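Long-range contacts in SWD1-like protein (Myceliophthora thermophila, PDB 6E29), which probably serves, through this WD40 beta-propeller domain, as a structural subunit of the COMPASS complex that methylates histone H3: residues B[30-35]-B[319-324]; B[218-223]-B[275-280]; B[18-23]-B[339-344]. One frame throughout, in Å; residues are numbered along the deposited sequence. Where two conformers were deposited one is given.

Interaction 1: B[30-35]-B[319-324]; sequences CVRFNR and VIEWHP
The imidazole of His323 turns its edge to the face of the Phe33 ring, the two planes standing at 72° with centroids 5.0 Å apart. His323 CD2 makes the approach, lying 3.6 Å from Phe33 CE1, and the backbone joins in: His323 CA sits over the phenyl face, 3.9 Å from its centroid, as a CH-pi contact. Hydrogen bonds of His323 NE2 with Gly37 O and of His323 ND1 with the backbone N atoms of His325 and Arg326 fix the rotation of the imidazole. Pro324 crosses Phe33 at about a right angle, its CD 3.6 Å from Phe33 CB. An alanine in place of Phe33 would probably leave a gap beside His323 CA and CD2, though CB would keep its contact with Pro324 CD. Strands 30-33 and 319-322 run within 10° of parallel but share no direct hydrogen bond, as innermost strands of adjacent blades in a seven-bladed WD40 propeller; here the first blade meets the last. Toward the N-terminal ends of both segments, the Val31 and Glu321 side chains run antiparallel, Glu321 CG coming 3.0 Å from Val31 O. The Glu321 chain bends at chi2 (-65°), which places the carboxylate carbon. Glu321 OE1 accepts from a water O 2.6 Å away, which itself accepts from Phe33 N, and forms a salt bridge with Arg222 NH1. Arg32 NE adds a long salt bridge to Glu321 OE1 at 3.8 Å.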
loop_
_atom_site.group_PDB
_atom_site.type_symbol
_atom_site.label_atom_id
_atom_site.label_comp_id
_atom_site.label_asym_id
_atom_site.label_seq_id
_atom_site.Cartn_x
_atom_site.Cartn_y
_atom_site.Cartn_z
ATOM N N CYS B 30 5.396 -2.958 -9.841
ATOM C CA CYS B 30 4.630 -3.362 -8.666
ATOM C C CYS B 30 4.261 -4.834 -8.835
ATOM O O CYS B 30 4.052 -5.275 -9.966
ATOM C CB CYS B 30 3.402 -2.448 -8.543
ATOM S SG CYS B 30 2.039 -2.881 -7.433
ATOM N N VAL B 31 4.098 -5.557 -7.721
ATOM C CA VAL B 31 3.607 -6.943 -7.734
ATOM C C VAL B 31 2.682 -7.136 -6.545
ATOM O O VAL B 31 2.806 -6.444 -5.546
ATOM C CB VAL B 31 4.731 -7.972 -7.628
ATOM C CG1 VAL B 31 5.363 -8.165 -8.984
ATOM C CG2 VAL B 31 5.705 -7.516 -6.561
ATOM N N ARG B 32 1.775 -8.111 -6.644
ATOM C CA ARG B 32 0.840 -8.437 -5.565
ATOM C C ARG B 32 0.315 -9.848 -5.808
ATOM O O ARG B 32 -0.201 -10.123 -6.893
ATOM C CB ARG B 32 -0.391 -7.482 -5.497
ATOM C CG ARG B 32 -1.165 -7.610 -4.212
ATOM C CD ARG B 32 -0.545 -6.610 -3.178
ATOM N NE ARG B 32 -1.055 -6.742 -1.818
ATOM C CZ ARG B 32 -1.945 -5.922 -1.257
ATOM N NH1 ARG B 32 -2.464 -4.903 -1.959
ATOM N NH2 ARG B 32 -2.305 -6.127 0.021
ATOM N N PHE B 33 0.461 -10.725 -4.813
ATOM C CA PHE B 33 -0.129 -12.075 -4.892
ATOM C C PHE B 33 -1.626 -12.006 -4.596
ATOM O O PHE B 33 -2.059 -11.157 -3.820
ATOM C CB PHE B 33 0.526 -12.991 -3.858
ATOM C CG PHE B 33 1.950 -13.347 -4.169
ATOM C CD1 PHE B 33 2.203 -14.398 -5.042
ATOM C CD2 PHE B 33 3.035 -12.695 -3.561
ATOM C CE1 PHE B 33 3.545 -14.803 -5.381
ATOM C CE2 PHE B 33 4.382 -13.119 -3.884
ATOM C CZ PHE B 33 4.608 -14.185 -4.805
ATOM N N ASN B 34 -2.422 -12.915 -5.196
ATOM C CA ASN B 34 -3.826 -13.015 -4.769
ATOM C C ASN B 34 -3.858 -13.770 -3.435
ATOM O O ASN B 34 -2.822 -14.161 -2.891
ATOM C CB ASN B 34 -4.704 -13.634 -5.877
ATOM C CG ASN B 34 -4.437 -15.137 -6.096
ATOM O OD1 ASN B 34 -3.462 -15.685 -5.601
ATOM N ND2 ASN B 34 -5.322 -15.803 -6.867
ATOM N N ARG B 35 -5.040 -13.932 -2.846
ATOM C CA ARG B 35 -5.060 -14.441 -1.471
ATOM C C ARG B 35 -4.801 -15.931 -1.397
ATOM O O ARG B 35 -4.199 -16.413 -0.420
ATOM C CB ARG B 35 -6.406 -14.108 -0.816
ATOM C CG ARG B 35 -6.754 -12.652 -0.990
ATOM C CD ARG B 35 -7.768 -12.093 0.007
ATOM N NE ARG B 35 -7.385 -10.721 0.342
ATOM C CZ ARG B 35 -7.429 -9.692 -0.504
ATOM N NH1 ARG B 35 -7.857 -9.854 -1.758
ATOM N NH2 ARG B 35 -7.024 -8.491 -0.100
ATOM N N VAL B 319 9.515 -2.401 -5.340
ATOM C CA VAL B 319 8.375 -2.966 -4.603
ATOM C C VAL B 319 8.690 -4.393 -4.232
ATOM O O VAL B 319 9.186 -5.157 -5.071
ATOM C CB VAL B 319 7.096 -2.906 -5.453
ATOM C CG1 VAL B 319 6.021 -3.913 -4.956
ATOM C CG2 VAL B 319 6.535 -1.470 -5.428
ATOM N N ILE B 320 8.312 -4.808 -3.005
ATOM C CA ILE B 320 8.499 -6.208 -2.617
ATOM C C ILE B 320 7.183 -6.737 -2.067
ATOM O O ILE B 320 6.358 -5.984 -1.558
ATOM C CB ILE B 320 9.645 -6.377 -1.579
ATOM C CG1 ILE B 320 9.279 -5.603 -0.313
ATOM C CG2 ILE B 320 10.999 -5.861 -2.195
ATOM C CD1 ILE B 320 10.297 -5.733 0.758
ATOM N N GLU B 321 7.005 -8.051 -2.126
ATOM C CA GLU B 321 5.762 -8.663 -1.656
ATOM C C GLU B 321 6.059 -10.082 -1.230
ATOM O O GLU B 321 6.766 -10.799 -1.947
ATOM C CB GLU B 321 4.695 -8.733 -2.750
ATOM C CG GLU B 321 4.100 -7.404 -3.065
ATOM C CD GLU B 321 3.320 -6.848 -1.881
ATOM O OE1 GLU B 321 2.591 -7.618 -1.196
ATOM O OE2 GLU B 321 3.470 -5.643 -1.633
ATOM N N TRP B 322 5.545 -10.496 -0.080
ATOM C CA TRP B 322 5.647 -11.894 0.310
ATOM C C TRP B 322 4.465 -12.714 -0.208
ATOM O O TRP B 322 3.331 -12.211 -0.280
ATOM C CB TRP B 322 5.640 -12.025 1.832
ATOM C CG TRP B 322 6.840 -11.466 2.569
ATOM C CD1 TRP B 322 7.035 -10.163 2.969
ATOM C CD2 TRP B 322 7.957 -12.212 3.067
ATOM N NE1 TRP B 322 8.209 -10.065 3.699
ATOM C CE2 TRP B 322 8.773 -11.310 3.785
ATOM C CE3 TRP B 322 8.331 -13.559 3.004
ATOM C CZ2 TRP B 322 9.947 -11.707 4.398
ATOM C CZ3 TRP B 322 9.505 -13.944 3.617
ATOM C CH2 TRP B 322 10.285 -13.028 4.303
ATOM N N HIS B 323 4.711 -14.008 -0.425
ATOM C CA HIS B 323 3.623 -14.945 -0.756
ATOM C C HIS B 323 2.669 -15.097 0.448
ATOM O O HIS B 323 3.107 -15.031 1.603
ATOM C CB HIS B 323 4.248 -16.291 -1.140
ATOM C CG HIS B 323 3.275 -17.256 -1.734
ATOM N ND1 HIS B 323 2.577 -18.171 -0.973
ATOM C CD2 HIS B 323 2.875 -17.440 -3.019
ATOM C CE1 HIS B 323 1.799 -18.895 -1.773
ATOM N NE2 HIS B 323 1.949 -18.458 -3.010
ATOM N N PRO B 324 1.353 -15.271 0.220
ATOM C CA PRO B 324 0.415 -15.308 1.369
ATOM C C PRO B 324 0.446 -16.586 2.182
ATOM O O PRO B 324 -0.248 -16.651 3.227
ATOM C CB PRO B 324 -0.976 -15.154 0.714
ATOM C CG PRO B 324 -0.753 -15.687 -0.730
ATOM C CD PRO B 324 0.654 -15.225 -1.073
HETATM O O HOH W 1 1.310 -9.640 -2.301
#

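Interaction 2: B[218-223]-B[275-280]; sequences ITTLRL and NHVAFS
Thr220 carries CG2 anti to its backbone N, with OG1 anti to the carbonyl carbon (chi1 -73°), while Val277 has CG1 anti to its carbonyl carbon (chi1 -64°), leaving its CG2 in the crowded position between N and C. The CG2 methyls of Thr220 and Val277, on side chains that pass in opposite senses, meet at 3.7 Å. At the other end the Phe279 ring brings CE2 to 3.4 Å from Arg222 O and CD2 to 3.8 Å from Leu223 C. No direct hydrogen bond joins the strands, so water carries the polar link. One molecule donates to Asn275 O at 2.9 Å and also bonds Thr219 OG1 and, at a doubtfully short range, Thr220 OG1; the classic beta bulge of Thr219 and Thr220 opposite Asn233 is consistent with both hydroxyls turning to it. A second accepts from Phe279 N at 2.9 Å and, weakly, from Arg222 NH1, whose stronger partner is Glu321. With strand axes 7.6 Å apart and only 5° from parallel, this modest interface, bridged by two waters, is that of innermost strands from consecutive blades, side by side near the central axis of a beta-propeller.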
loop_
_atom_site.group_PDB
_atom_site.type_symbol
_atom_site.label_atom_id
_atom_site.label_comp_id
_atom_site.label_asym_id
_atom_site.label_seq_id
_atom_site.Cartn_x
_atom_site.Cartn_y
_atom_site.Cartn_z
ATOM N N ILE B 218 4.612 9.781 5.063
ATOM C CA ILE B 218 4.294 8.356 5.144
ATOM C C ILE B 218 4.058 7.809 3.733
ATOM O O ILE B 218 3.253 8.353 2.967
ATOM C CB ILE B 218 3.091 8.117 6.063
ATOM C CG1 ILE B 218 3.470 8.502 7.523
ATOM C CG2 ILE B 218 2.660 6.655 6.031
ATOM C CD1 ILE B 218 2.287 8.421 8.534
ATOM N N THR B 219 4.843 6.798 3.347
ATOM C CA THR B 219 4.780 6.310 1.967
ATOM C C THR B 219 4.069 4.975 1.801
ATOM O O THR B 219 3.490 4.724 0.740
ATOM C CB THR B 219 6.188 6.216 1.347
ATOM O OG1 THR B 219 7.060 5.505 2.219
ATOM C CG2 THR B 219 6.743 7.613 1.128
ATOM N N THR B 220 4.032 4.152 2.824
ATOM C CA THR B 220 3.388 2.857 2.737
ATOM C C THR B 220 2.714 2.540 4.047
ATOM O O THR B 220 3.297 2.743 5.120
ATOM C CB THR B 220 4.409 1.727 2.443
ATOM O OG1 THR B 220 4.834 1.832 1.092
ATOM C CG2 THR B 220 3.804 0.337 2.717
ATOM N N LEU B 221 1.499 2.004 3.939
ATOM C CA LEU B 221 0.802 1.348 5.040
ATOM C C LEU B 221 0.386 -0.064 4.618
ATOM O O LEU B 221 -0.127 -0.253 3.502
ATOM C CB LEU B 221 -0.450 2.096 5.410
ATOM C CG LEU B 221 -0.278 3.517 5.923
ATOM C CD1 LEU B 221 -1.666 4.164 6.079
ATOM C CD2 LEU B 221 0.495 3.477 7.219
ATOM N N ARG B 222 0.542 -1.027 5.528
ATOM C CA ARG B 222 0.090 -2.402 5.259
ATOM C C ARG B 222 -0.353 -3.064 6.556
ATOM O O ARG B 222 0.274 -2.886 7.602
ATOM C CB ARG B 222 1.261 -3.204 4.608
ATOM C CG ARG B 222 0.891 -4.575 4.133
ATOM C CD ARG B 222 -0.216 -4.552 3.061
ATOM N NE ARG B 222 0.101 -3.820 1.820
ATOM C CZ ARG B 222 0.706 -4.358 0.752
ATOM N NH1 ARG B 222 1.155 -5.630 0.772
ATOM N NH2 ARG B 222 0.907 -3.612 -0.335
ATOM N N LEU B 223 -1.445 -3.793 6.504
ATOM C CA LEU B 223 -1.932 -4.514 7.664
ATOM C C LEU B 223 -1.556 -5.981 7.545
ATOM O O LEU B 223 -1.386 -6.490 6.440
ATOM C CB LEU B 223 -3.463 -4.399 7.746
ATOM C CG LEU B 223 -3.923 -3.086 8.325
ATOM C CD1 LEU B 223 -5.432 -2.955 8.129
ATOM C CD2 LEU B 223 -3.514 -3.037 9.791
ATOM N N ASN B 275 12.838 1.750 0.672
ATOM C CA ASN B 275 12.068 2.059 -0.511
ATOM C C ASN B 275 10.638 1.518 -0.366
ATOM O O ASN B 275 9.667 2.280 -0.411
ATOM C CB ASN B 275 12.790 1.463 -1.707
ATOM C CG ASN B 275 12.459 2.132 -2.945
ATOM O OD1 ASN B 275 11.422 2.784 -3.040
ATOM N ND2 ASN B 275 13.296 1.956 -3.943
ATOM N N HIS B 276 10.501 0.206 -0.159
ATOM C CA HIS B 276 9.214 -0.427 0.067
ATOM C C HIS B 276 9.370 -1.449 1.184
ATOM O O HIS B 276 10.472 -1.920 1.464
ATOM C CB HIS B 276 8.690 -1.060 -1.245
ATOM C CG HIS B 276 8.114 -0.047 -2.179
ATOM N ND1 HIS B 276 8.805 0.490 -3.245
ATOM C CD2 HIS B 276 6.935 0.619 -2.124
ATOM C CE1 HIS B 276 8.056 1.407 -3.838
ATOM N NE2 HIS B 276 6.924 1.516 -3.170
ATOM N N VAL B 277 8.249 -1.795 1.823
ATOM C CA VAL B 277 8.266 -2.734 2.932
ATOM C C VAL B 277 7.102 -3.693 2.757
ATOM O O VAL B 277 6.131 -3.384 2.062
ATOM C CB VAL B 277 8.130 -2.044 4.292
ATOM C CG1 VAL B 277 9.413 -1.120 4.488
ATOM C CG2 VAL B 277 6.797 -1.189 4.340
ATOM N N ALA B 278 7.201 -4.841 3.444
ATOM C CA ALA B 278 6.179 -5.889 3.368
ATOM C C ALA B 278 6.219 -6.815 4.584
ATOM O O ALA B 278 7.287 -7.143 5.098
ATOM C CB ALA B 278 6.336 -6.713 2.084
ATOM N N PHE B 279 5.038 -7.286 4.992
ATOM C CA PHE B 279 4.865 -8.314 5.999
ATOM C C PHE B 279 4.895 -9.673 5.335
ATOM O O PHE B 279 4.218 -9.869 4.318
ATOM C CB PHE B 279 3.480 -8.229 6.637
ATOM C CG PHE B 279 3.346 -7.242 7.822
ATOM C CD1 PHE B 279 4.226 -7.255 8.868
ATOM C CD2 PHE B 279 2.224 -6.408 7.882
ATOM C CE1 PHE B 279 4.067 -6.391 9.983
ATOM C CE2 PHE B 279 2.038 -5.505 8.979
ATOM C CZ PHE B 279 2.962 -5.521 10.045
ATOM N N SER B 280 5.470 -10.657 6.030
ATOM C CA SER B 280 5.382 -12.037 5.562
ATOM C C SER B 280 3.979 -12.587 5.849
ATOM O O SER B 280 3.155 -11.948 6.516
ATOM C CB SER B 280 6.467 -12.906 6.209
ATOM O OG SER B 280 6.222 -13.098 7.613
HETATM O O HOH W 2 7.144 2.757 0.973
HETATM O O HOH W 3 2.844 -6.760 3.153
#

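Interaction 3: B[18-23]-B[339-344]; sequences NITNTI and INIWSV
Ile23 and Ile339 face each other as an antiparallel hydrogen-bonded pair, Ile23 N giving to Ile339 O at 2.9 Å and Ile339 N to Ile23 O at 2.8 Å. Next along, Ile341 N donates to Asn21 O at 2.9 Å, but the return bond to Ile341 O comes from Thr20 N, also at 2.9 Å. The register slips by one residue between Ile19 and Asn21, a beta bulge, and beyond it Ser343 N reaches Asn18 O at 2.8 Å. A water extends the ladder, accepting from Asn18 N and donating to Ser343 O.

Side chains reinforce both faces of the sheet. Beside the bulge, Ile19 lies alongside Trp342 and points the same way; its CG1 stands over the indole face, 3.8 Å from the centroid of the five-membered ring and 13° off the normal, with CD1 continuing toward CE2. Thr22 OG1, set anti to its carbonyl carbon, donates to Asn340 OD1 at 2.7 Å, approaching from above the carboxamide carbonyl plane by 36°. On the face of Ile23, Ile339 and Ile341, Ile23 CG1 crosses to Ile339 CB at 3.8 Å.

A second shell steadies these groups. Glu17 OE2 takes the indole N-H of Trp342, while Leu296 and Ala331 pack against the Trp342 side chain. Ser28 and Val31 of strand 28-33 back Ile339, and Met57 touches Asn21 and Ile23.

Strand 19-23 is thus the outermost strand of a blade whose other three come from the C-terminal end of the domain, the Velcro closure of WD40 propellers. A ladder of main-chain bonds, reinforced by the Ile19 CH-pi contact and the Thr22-Asn340 side-chain hydrogen bond, implies that the ring is shut by direct hydrogen bonding rather than by side-chain packing alone.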
loop_
_atom_site.group_PDB
_atom_site.type_symbol
_atom_site.label_atom_id
_atom_site.label_comp_id
_atom_site.label_asym_id
_atom_site.label_seq_id
_atom_site.Cartn_x
_atom_site.Cartn_y
_atom_site.Cartn_z
ATOM N N ASN B 18 18.749 -18.198 -1.888
ATOM C CA ASN B 18 18.131 -19.067 -2.884
ATOM C C ASN B 18 17.086 -18.298 -3.662
ATOM O O ASN B 18 16.021 -17.991 -3.111
ATOM C CB ASN B 18 17.459 -20.260 -2.242
ATOM C CG ASN B 18 18.438 -21.268 -1.813
ATOM O OD1 ASN B 18 19.148 -21.833 -2.641
ATOM N ND2 ASN B 18 18.506 -21.512 -0.507
ATOM N N ILE B 19 17.361 -18.053 -4.939
ATOM C CA ILE B 19 16.408 -17.409 -5.842
ATOM C C ILE B 19 15.802 -18.507 -6.734
ATOM O O ILE B 19 16.494 -19.107 -7.571
ATOM C CB ILE B 19 17.094 -16.295 -6.643
ATOM C CG1 ILE B 19 17.522 -15.190 -5.643
ATOM C CG2 ILE B 19 16.163 -15.750 -7.744
ATOM C CD1 ILE B 19 18.224 -13.999 -6.219
ATOM N N THR B 20 14.525 -18.794 -6.495
ATOM C CA THR B 20 13.826 -19.919 -7.110
ATOM C C THR B 20 13.274 -19.568 -8.474
ATOM O O THR B 20 13.114 -20.450 -9.320
ATOM C CB THR B 20 12.678 -20.396 -6.195
ATOM O OG1 THR B 20 11.710 -19.346 -6.038
ATOM C CG2 THR B 20 13.217 -20.732 -4.858
ATOM N N ASN B 21 12.985 -18.299 -8.708
ATOM C CA ASN B 21 12.416 -17.875 -9.969
ATOM C C ASN B 21 12.843 -16.452 -10.255
ATOM O O ASN B 21 13.006 -15.642 -9.335
ATOM C CB ASN B 21 10.885 -17.976 -9.930
ATOM C CG ASN B 21 10.425 -19.388 -9.757
ATOM O OD1 ASN B 21 10.161 -19.825 -8.638
ATOM N ND2 ASN B 21 10.397 -20.142 -10.858
ATOM N N THR B 22 13.090 -16.181 -11.528
ATOM C CA THR B 22 13.265 -14.829 -12.047
ATOM C C THR B 22 12.328 -14.765 -13.236
ATOM O O THR B 22 12.405 -15.612 -14.128
ATOM C CB THR B 22 14.708 -14.508 -12.491
ATOM O OG1 THR B 22 15.660 -14.673 -11.414
ATOM C CG2 THR B 22 14.773 -13.086 -12.998
ATOM N N ILE B 23 11.421 -13.806 -13.248
ATOM C CA ILE B 23 10.525 -13.687 -14.393
ATOM C C ILE B 23 10.532 -12.247 -14.870
ATOM O O ILE B 23 10.858 -11.315 -14.131
ATOM C CB ILE B 23 9.097 -14.151 -14.047
ATOM C CG1 ILE B 23 8.523 -13.285 -12.900
ATOM C CG2 ILE B 23 9.126 -15.668 -13.712
ATOM C CD1 ILE B 23 7.141 -13.664 -12.422
ATOM N N ILE B 339 11.415 -9.579 -11.985
ATOM C CA ILE B 339 10.897 -9.990 -10.688
ATOM C C ILE B 339 11.707 -11.184 -10.225
ATOM O O ILE B 339 11.697 -12.241 -10.875
ATOM C CB ILE B 339 9.402 -10.353 -10.723
ATOM C CG1 ILE B 339 8.571 -9.173 -11.221
ATOM C CG2 ILE B 339 8.973 -10.773 -9.307
ATOM C CD1 ILE B 339 7.206 -9.594 -11.790
ATOM N N ASN B 340 12.394 -11.028 -9.097
ATOM C CA ASN B 340 13.092 -12.138 -8.465
ATOM C C ASN B 340 12.313 -12.642 -7.262
ATOM O O ASN B 340 11.786 -11.843 -6.483
ATOM C CB ASN B 340 14.488 -11.720 -8.021
ATOM C CG ASN B 340 15.435 -11.631 -9.172
ATOM O OD1 ASN B 340 15.967 -12.650 -9.621
ATOM N ND2 ASN B 340 15.644 -10.417 -9.688
ATOM N N ILE B 341 12.293 -13.958 -7.079
ATOM C CA ILE B 341 11.584 -14.577 -5.951
ATOM C C ILE B 341 12.576 -15.389 -5.147
ATOM O O ILE B 341 13.205 -16.340 -5.676
ATOM C CB ILE B 341 10.419 -15.463 -6.406
ATOM C CG1 ILE B 341 9.394 -14.650 -7.194
ATOM C CG2 ILE B 341 9.778 -16.091 -5.191
ATOM C CD1 ILE B 341 8.349 -15.561 -7.839
ATOM N N TRP B 342 12.790 -14.967 -3.906
ATOM C CA TRP B 342 13.654 -15.656 -2.960
ATOM C C TRP B 342 12.866 -16.664 -2.155
ATOM O O TRP B 342 11.765 -16.365 -1.697
ATOM C CB TRP B 342 14.248 -14.687 -1.920
ATOM C CG TRP B 342 15.384 -13.886 -2.355
ATOM C CD1 TRP B 342 16.712 -14.103 -2.065
ATOM C CD2 TRP B 342 15.334 -12.691 -3.136
ATOM N NE1 TRP B 342 17.481 -13.112 -2.618
ATOM C CE2 TRP B 342 16.672 -12.238 -3.289
ATOM C CE3 TRP B 342 14.303 -11.967 -3.735
ATOM C CZ2 TRP B 342 16.993 -11.107 -4.018
ATOM C CZ3 TRP B 342 14.620 -10.848 -4.445
ATOM C CH2 TRP B 342 15.955 -10.410 -4.571
ATOM N N SER B 343 13.486 -17.799 -1.877
ATOM C CA SER B 343 13.016 -18.736 -0.855
ATOM C C SER B 343 13.741 -18.407 0.449
ATOM O O SER B 343 14.946 -18.609 0.555
ATOM C CB SER B 343 13.282 -20.178 -1.282
ATOM O OG SER B 343 12.208 -20.642 -2.062
ATOM N N VAL B 344 13.007 -17.933 1.453
ATOM C CA VAL B 344 13.594 -17.365 2.680
ATOM C C VAL B 344 13.472 -18.364 3.830
ATOM O O VAL B 344 12.369 -18.631 4.311
ATOM C CB VAL B 344 12.896 -16.052 3.060
ATOM C CG1 VAL B 344 13.640 -15.371 4.189
ATOM C CG2 VAL B 344 12.793 -15.145 1.844
HETATM O O HOH W 4 17.117 -16.952 0.073
#

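Interactions 1 and 2 both join innermost strands of neighbouring blades, nearly parallel and without direct hydrogen bonds, whereas interaction 3 lies within one blade, as an antiparallel edge at the rim, its centre about 22 Å from the chain centre. Interaction 1 is the buried one, built on an aromatic pair and a carboxylate; interaction 2, about 6 Å from that centre, is leaner and leans on water. Glu321 and Arg222 tie interactions 1 and 2 together. Interactions 1 and 3 reach the same sheet, strands 317-322 and 339-343 being two of its members: interaction 3 closes the ring within that blade, while interaction 1 joins the same blade to the next; Val31 CG1 and Ile339 CD1 touch at 3.6 Å.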